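Local atomic coordinates of exodeoxyribonuclease 10 (Escherichia coli, PDB entry 4FZY), a protein that degrades single-stranded and double-stranded DNA from the 3' end with magnesium as cofactor, binding single-stranded ends more tightly. Residues B[5-10]-B[83-88]; B[19-24]-B[31-36]. All coordinates share one frame; numbering follows the deposited sequence.

Both contacts belong to one mixed sheet with the strand order 28-36, 16-25, 2-9, 76-79, 95-98, and their centres lie about 13 Å apart. Contact 1 sets helix 82-88 against strand 2-9 at the active site, where Asp-6 and Glu-8 bind sodium and Glu-8 also holds the DNA 3' hydroxyl. Contact 2 is the hairpin that adds two strands on one side of strand 2-9, ending in the outermost strand 28-36. They meet where Asp-6 N lies 3.0 Å from Ala-20 O, a probable hydrogen bond between neighbouring strands. The side chain of Ala-20 lies about 9 Å from a bound sodium ion, so contact 2 lies near the site but does not touch the metals.

Contact 1: B[5-10]-B[83-88]; sequences IDTETC and SFDRRV. With NA (sodium ion), chain F; NA (sodium ion), chain E; nucleotides of chain A.
Beside the metal site of this DEDDh-type exonuclease, strand 5-9 and helix 83-88 meet with axes 66° apart, most closely at Thr-7 and Asp-85 (CA atoms 6.4 Å apart). Thr-7 places its methyl between backbone N and carbonyl carbon (OG1 chi1 -162°), and CG2 lies 3.0 Å from Asp-85 OD2; the two side chains pass one another, running opposite ways. On the strand's other side, Asp-6 divides its carboxylate between two sodium ions: OD1 binds the chain E ion at 2.2 Å and OD2 the chain F ion, which Glu-8 OE2 and Asp-139 also bind. Asp-85 is a second-shell residue, its OD1 linked to the chain E ion through water 1; that hydrogen bond, at 2.4 Å, is unusually short and its exact length doubtful. In this RNase H-like fold the first strand thereby presents acidic side chains to the DNA end: DG12 OP1 of chain A binds both ions, and its O3' donates to Glu-8 OE1 at 2.5 Å and accepts from Thr-9 N. With Phe-84 CG anti to the backbone N (chi1 179°), DA11 C2' of chain A sits over the centre of one ring face, 3.5 Å above the plane, while Val-88 CG1 is offset on the opposite face and Thr-9 CG2 comes to the edge. Replacing Phe-84 by an alanine would probably leave the DA11 sugar without the face it lies on and the Thr-9 methyl without its ring edge.

Contact 2: B[19-24]-B[31-36]; sequences IASVDV and NPMSHL
With CG anti to the backbone N in Asn-31 (chi1 -166°) and anti to the carbonyl carbon in Asp-23, amide and carboxylate run alongside each other in the same direction, across the antiparallel beta hairpin of strands 16-25 and 28-36 at the edge of the sheet. Their planes are 60° apart: Asn-31 ND2 keeps Asp-23 OD2 in its own amide plane but meets it from above the carboxylate, in a nearly straight bond of 2.9 Å (175° at the hydrogen). Arg-3 forms a salt bridge with the other oxygen, OD1, so the carboxylate is gripped on both branches. Ile-19 and His-35 are a hydrogen-bonded pair, with Ile-19 N to His-35 O at 2.8 Å and the return bond from His-35 N to Ile-19 O; Ser-21 and Met-33 form the second such pair. Between them lies the non-hydrogen-bonded pair Ala-20 and Ser-34, whose CB atoms approach to 3.4 Å on the face covered by Leu-137 of helix 137-154. Val-22 CG1 packs at 3.9 Å on Pro-32 CB, and both side chains touch Tyr-141 of the same helix. Ile-19, Ser-21, Met-33 and His-35 lie on the opposite face, where Tyr-71 touches Ile-19 and Ser-21: His-35 ND1 hydrogen-bonds to Tyr-71, and Ile-19 CG2 sits at the edge of the imidazole. There the Met-33 chain bends at its last torsion, bringing CE to 3.1 Å from Ser-21 OG.

Contact 1: B[5-10]-B[83-88]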
loop_
_atom_site.group_PDB
_atom_site.type_symbol
_atom_site.label_atom_id
_atom_site.label_comp_id
_atom_site.label_asym_id
_atom_site.label_seq_id
_atom_site.Cartn_x
_atom_site.Cartn_y
_atom_site.Cartn_z
ATOM N N ILE B 5 6.510 11.633 -24.114
ATOM C CA ILE B 5 7.402 12.638 -23.561
ATOM C C ILE B 5 8.371 11.974 -22.589
ATOM O O ILE B 5 7.963 11.179 -21.761
ATOM C CB ILE B 5 6.604 13.738 -22.810
ATOM C CG1 ILE B 5 6.140 14.809 -23.783
ATOM C CG2 ILE B 5 7.490 14.458 -21.811
ATOM C CD1 ILE B 5 7.023 16.080 -23.749
ATOM N N ASP B 6 9.649 12.331 -22.673
ATOM C CA ASP B 6 10.624 11.859 -21.698
ATOM C C ASP B 6 11.691 12.901 -21.400
ATOM O O ASP B 6 12.036 13.704 -22.268
ATOM C CB ASP B 6 11.277 10.558 -22.162
ATOM C CG ASP B 6 12.113 9.902 -21.071
ATOM O OD1 ASP B 6 11.655 9.855 -19.908
ATOM O OD2 ASP B 6 13.239 9.430 -21.370
ATOM N N THR B 7 12.283 12.799 -20.210
ATOM C CA THR B 7 13.035 13.882 -19.618
ATOM C C THR B 7 14.230 13.343 -18.780
ATOM O O THR B 7 14.074 12.409 -18.001
ATOM C CB THR B 7 12.079 14.789 -18.787
ATOM O OG1 THR B 7 12.684 16.061 -18.549
ATOM C CG2 THR B 7 11.722 14.152 -17.471
ATOM N N GLU B 8 15.445 13.793 -19.087
ATOM C CA GLU B 8 16.598 13.509 -18.206
ATOM C C GLU B 8 16.855 14.702 -17.258
ATOM O O GLU B 8 16.764 15.850 -17.670
ATOM C CB GLU B 8 17.872 13.171 -19.015
ATOM C CG GLU B 8 17.757 12.013 -20.051
ATOM C CD GLU B 8 17.035 10.750 -19.521
ATOM O OE1 GLU B 8 17.148 10.435 -18.317
ATOM O OE2 GLU B 8 16.395 10.039 -20.333
ATOM N N THR B 9 17.132 14.416 -15.988
ATOM C CA THR B 9 17.146 15.436 -14.950
ATOM C C THR B 9 18.443 15.422 -14.122
ATOM O O THR B 9 19.314 14.579 -14.325
ATOM C CB THR B 9 15.980 15.243 -13.963
ATOM O OG1 THR B 9 16.272 14.145 -13.089
ATOM C CG2 THR B 9 14.651 14.978 -14.686
ATOM N N CYS B 10 18.496 16.310 -13.127
ATOM C CA CYS B 10 19.616 16.447 -12.195
ATOM C C CYS B 10 19.452 15.583 -10.927
ATOM O O CYS B 10 20.373 15.480 -10.107
ATOM C CB CYS B 10 19.741 17.904 -11.743
ATOM S SG CYS B 10 19.947 19.140 -13.049
ATOM N N SER B 83 3.558 11.020 -13.689
ATOM C CA SER B 83 3.776 11.682 -12.410
ATOM C C SER B 83 5.114 12.444 -12.326
ATOM O O SER B 83 5.178 13.556 -11.795
ATOM C CB SER B 83 3.742 10.638 -11.307
ATOM O OG SER B 83 2.775 10.971 -10.353
ATOM N N PHE B 84 6.194 11.778 -12.707
ATOM C CA PHE B 84 7.516 12.342 -12.540
ATOM C C PHE B 84 7.734 13.485 -13.527
ATOM O O PHE B 84 7.982 14.619 -13.118
ATOM C CB PHE B 84 8.589 11.263 -12.706
ATOM C CG PHE B 84 9.999 11.778 -12.578
ATOM C CD1 PHE B 84 10.617 11.871 -11.334
ATOM C CD2 PHE B 84 10.705 12.170 -13.696
ATOM C CE1 PHE B 84 11.898 12.357 -11.221
ATOM C CE2 PHE B 84 11.997 12.622 -13.594
ATOM C CZ PHE B 84 12.604 12.705 -12.361
ATOM N N ASP B 85 7.610 13.177 -14.820
ATOM C CA ASP B 85 7.818 14.149 -15.895
ATOM C C ASP B 85 6.912 15.360 -15.712
ATOM O O ASP B 85 7.363 16.508 -15.765
ATOM C CB ASP B 85 7.552 13.503 -17.258
ATOM C CG ASP B 85 8.417 12.265 -17.506
ATOM O OD1 ASP B 85 8.082 11.190 -16.987
ATOM O OD2 ASP B 85 9.419 12.362 -18.238
ATOM N N ARG B 86 5.646 15.088 -15.412
ATOM C CA ARG B 86 4.661 16.121 -15.121
ATOM C C ARG B 86 5.104 17.058 -13.997
ATOM O O ARG B 86 4.748 18.231 -13.983
ATOM C CB ARG B 86 3.330 15.471 -14.760
ATOM C CG ARG B 86 2.156 16.427 -14.725
ATOM C CD ARG B 86 0.830 15.680 -14.500
ATOM N NE ARG B 86 -0.320 16.469 -14.956
ATOM C CZ ARG B 86 -1.162 17.119 -14.149
ATOM N NH1 ARG B 86 -1.016 17.062 -12.825
ATOM N NH2 ARG B 86 -2.155 17.830 -14.670
ATOM N N ARG B 87 5.864 16.534 -13.043
ATOM C CA ARG B 87 6.250 17.319 -11.883
ATOM C C ARG B 87 7.465 18.198 -12.153
ATOM O O ARG B 87 7.578 19.300 -11.610
ATOM C CB ARG B 87 6.524 16.412 -10.694
ATOM C CG ARG B 87 6.321 17.095 -9.355
ATOM C CD ARG B 87 6.414 16.103 -8.205
ATOM N NE ARG B 87 7.767 15.573 -8.086
ATOM C CZ ARG B 87 8.089 14.296 -8.249
ATOM N NH1 ARG B 87 7.139 13.384 -8.457
ATOM N NH2 ARG B 87 9.360 13.926 -8.157
ATOM N N VAL B 88 8.391 17.699 -12.957
ATOM C CA VAL B 88 9.673 18.356 -13.129
ATOM C C VAL B 88 9.671 19.281 -14.359
ATOM O O VAL B 88 10.543 20.129 -14.510
ATOM C CB VAL B 88 10.799 17.316 -13.270
ATOM C CG1 VAL B 88 10.787 16.390 -12.093
ATOM C CG2 VAL B 88 10.631 16.519 -14.554
HETATM NA NA NA F . 14.626 8.282 -19.476
HETATM NA NA NA E . 11.528 9.337 -17.756
ATOM P P DG A 12 13.800 7.956 -16.020
ATOM O OP1 DG A 12 13.694 8.289 -17.458
ATOM O OP2 DG A 12 14.168 6.580 -15.622
ATOM O "O5'" DG A 12 14.837 8.975 -15.325
ATOM C "C5'" DG A 12 14.450 10.285 -14.992
ATOM C "C4'" DG A 12 15.621 11.059 -14.414
ATOM O "O4'" DG A 12 15.551 10.991 -12.970
ATOM C "C3'" DG A 12 17.014 10.550 -14.767
ATOM O "O3'" DG A 12 17.504 11.182 -15.950
ATOM C "C2'" DG A 12 17.836 10.999 -13.572
ATOM C "C1'" DG A 12 16.846 10.831 -12.438
ATOM N N9 DG A 12 16.899 9.520 -11.821
ATOM C C8 DG A 12 16.403 8.347 -12.329
ATOM N N7 DG A 12 16.560 7.335 -11.524
ATOM C C5 DG A 12 17.195 7.871 -10.415
ATOM C C6 DG A 12 17.635 7.244 -9.223
ATOM O O6 DG A 12 17.525 6.050 -8.906
ATOM N N1 DG A 12 18.241 8.145 -8.348
ATOM C C2 DG A 12 18.389 9.483 -8.608
ATOM N N2 DG A 12 18.953 10.210 -7.647
ATOM N N3 DG A 12 18.019 10.079 -9.738
ATOM C C4 DG A 12 17.423 9.213 -10.587
ATOM P P DA A 11 11.564 3.435 -13.923
ATOM O OP1 DA A 11 11.438 2.979 -15.333
ATOM O OP2 DA A 11 12.685 2.934 -13.069
ATOM O "O5'" DA A 11 11.553 5.030 -13.895
ATOM C "C5'" DA A 11 10.462 5.786 -14.388
ATOM C "C4'" DA A 11 10.660 7.248 -14.015
ATOM O "O4'" DA A 11 10.282 7.396 -12.625
ATOM C "C3'" DA A 11 12.099 7.753 -14.076
ATOM O "O3'" DA A 11 12.396 8.287 -15.348
ATOM C "C2'" DA A 11 12.111 8.832 -13.008
ATOM C "C1'" DA A 11 11.216 8.206 -11.951
ATOM N N9 DA A 11 11.937 7.379 -11.000
ATOM C C8 DA A 11 12.807 6.353 -11.275
ATOM N N7 DA A 11 13.314 5.806 -10.199
ATOM C C5 DA A 11 12.789 6.550 -9.153
ATOM C C6 DA A 11 12.960 6.481 -7.755
ATOM N N6 DA A 11 13.747 5.586 -7.141
ATOM N N1 DA A 11 12.266 7.358 -7.006
ATOM C C2 DA A 11 11.472 8.256 -7.622
ATOM N N3 DA A 11 11.210 8.403 -8.922
ATOM C C4 DA A 11 11.912 7.510 -9.631
HETATM O O HOH W 1 9.172 9.088 -17.534
HETATM O O HOH W 2 11.188 7.172 -18.113
HETATM O O HOH W 3 11.531 11.402 -16.907
#

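Contact 2: B[19-24]-B[31-36]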
loop_
_atom_site.group_PDB
_atom_site.type_symbol
_atom_site.label_atom_id
_atom_site.label_comp_id
_atom_site.label_asym_id
_atom_site.label_seq_id
_atom_site.Cartn_x
_atom_site.Cartn_y
_atom_site.Cartn_z
ATOM N N ILE B 19 15.386 16.808 -22.926
ATOM C CA ILE B 19 13.987 16.501 -23.184
ATOM C C ILE B 19 13.845 15.993 -24.600
ATOM O O ILE B 19 14.673 16.300 -25.469
ATOM C CB ILE B 19 13.087 17.739 -22.980
ATOM C CG1 ILE B 19 11.603 17.352 -23.044
ATOM C CG2 ILE B 19 13.418 18.814 -24.010
ATOM C CD1 ILE B 19 10.645 18.456 -22.615
ATOM N N ALA B 20 12.829 15.164 -24.822
ATOM C CA ALA B 20 12.608 14.564 -26.135
ATOM C C ALA B 20 11.209 14.007 -26.231
ATOM O O ALA B 20 10.613 13.633 -25.222
ATOM C CB ALA B 20 13.627 13.467 -26.399
ATOM N N SER B 21 10.715 13.893 -27.460
ATOM C CA SER B 21 9.435 13.278 -27.706
ATOM C C SER B 21 9.419 12.558 -29.046
ATOM O O SER B 21 10.299 12.758 -29.878
ATOM C CB SER B 21 8.315 14.322 -27.643
ATOM O OG SER B 21 8.403 15.205 -28.743
ATOM N N VAL B 22 8.455 11.651 -29.203
ATOM C CA VAL B 22 8.063 11.141 -30.509
ATOM C C VAL B 22 6.548 11.126 -30.580
ATOM O O VAL B 22 5.867 11.212 -29.565
ATOM C CB VAL B 22 8.606 9.700 -30.776
ATOM C CG1 VAL B 22 10.092 9.721 -30.963
ATOM C CG2 VAL B 22 8.233 8.752 -29.641
ATOM N N ASP B 23 6.021 11.063 -31.789
ATOM C CA ASP B 23 4.595 11.030 -31.974
ATOM C C ASP B 23 4.163 9.665 -32.474
ATOM O O ASP B 23 4.875 9.036 -33.268
ATOM C CB ASP B 23 4.165 12.151 -32.913
ATOM C CG ASP B 23 4.219 13.509 -32.234
ATOM O OD1 ASP B 23 4.443 13.521 -31.003
ATOM O OD2 ASP B 23 4.027 14.555 -32.900
ATOM N N VAL B 24 3.099 9.144 -31.869
ATOM C CA VAL B 24 2.519 7.866 -32.264
ATOM C C VAL B 24 1.164 8.067 -32.961
ATOM O O VAL B 24 0.184 8.481 -32.352
ATOM C CB VAL B 24 2.369 6.901 -31.046
ATOM C CG1 VAL B 24 1.342 5.800 -31.345
ATOM C CG2 VAL B 24 3.720 6.287 -30.680
ATOM N N ASN B 31 7.902 12.043 -36.198
ATOM C CA ASN B 31 8.127 13.372 -35.631
ATOM C C ASN B 31 8.981 13.389 -34.349
ATOM O O ASN B 31 8.565 13.933 -33.336
ATOM C CB ASN B 31 6.784 14.059 -35.361
ATOM C CG ASN B 31 6.933 15.553 -35.103
ATOM O OD1 ASN B 31 7.792 16.214 -35.696
ATOM N ND2 ASN B 31 6.108 16.086 -34.210
ATOM N N PRO B 32 10.168 12.769 -34.387
ATOM C CA PRO B 32 11.032 12.771 -33.214
ATOM C C PRO B 32 11.625 14.147 -32.947
ATOM O O PRO B 32 12.088 14.801 -33.878
ATOM C CB PRO B 32 12.144 11.799 -33.608
ATOM C CG PRO B 32 12.097 11.743 -35.114
ATOM C CD PRO B 32 10.657 11.842 -35.422
ATOM N N MET B 33 11.588 14.586 -31.689
ATOM C CA MET B 33 12.333 15.769 -31.258
ATOM C C MET B 33 13.145 15.478 -30.007
ATOM O O MET B 33 12.680 14.765 -29.116
ATOM C CB MET B 33 11.388 16.925 -30.953
ATOM C CG MET B 33 10.246 17.114 -31.925
ATOM S SD MET B 33 9.297 18.565 -31.416
ATOM C CE MET B 33 7.994 17.804 -30.443
ATOM N N SER B 34 14.284 16.153 -29.874
ATOM C CA SER B 34 15.002 16.185 -28.595
ATOM C C SER B 34 15.877 17.421 -28.457
ATOM O O SER B 34 16.477 17.874 -29.422
ATOM C CB SER B 34 15.863 14.930 -28.427
ATOM O OG SER B 34 16.912 14.901 -29.381
ATOM N N HIS B 35 16.034 17.880 -27.220
ATOM C CA HIS B 35 16.927 18.984 -26.906
ATOM C C HIS B 35 17.722 18.678 -25.640
ATOM O O HIS B 35 17.167 18.224 -24.638
ATOM C CB HIS B 35 16.118 20.263 -26.702
ATOM C CG HIS B 35 15.338 20.678 -27.907
ATOM N ND1 HIS B 35 14.023 20.313 -28.106
ATOM C CD2 HIS B 35 15.707 21.370 -29.012
ATOM C CE1 HIS B 35 13.617 20.761 -29.283
ATOM N NE2 HIS B 35 14.622 21.401 -29.854
ATOM N N LEU B 36 19.020 18.938 -25.684
ATOM C CA LEU B 36 19.790 19.109 -24.466
ATOM C C LEU B 36 19.490 20.470 -23.877
ATOM O O LEU B 36 19.265 21.425 -24.618
ATOM C CB LEU B 36 21.279 18.981 -24.752
ATOM C CG LEU B 36 21.819 17.577 -24.990
ATOM C CD1 LEU B 36 23.228 17.667 -25.577
ATOM C CD2 LEU B 36 21.815 16.788 -23.661
#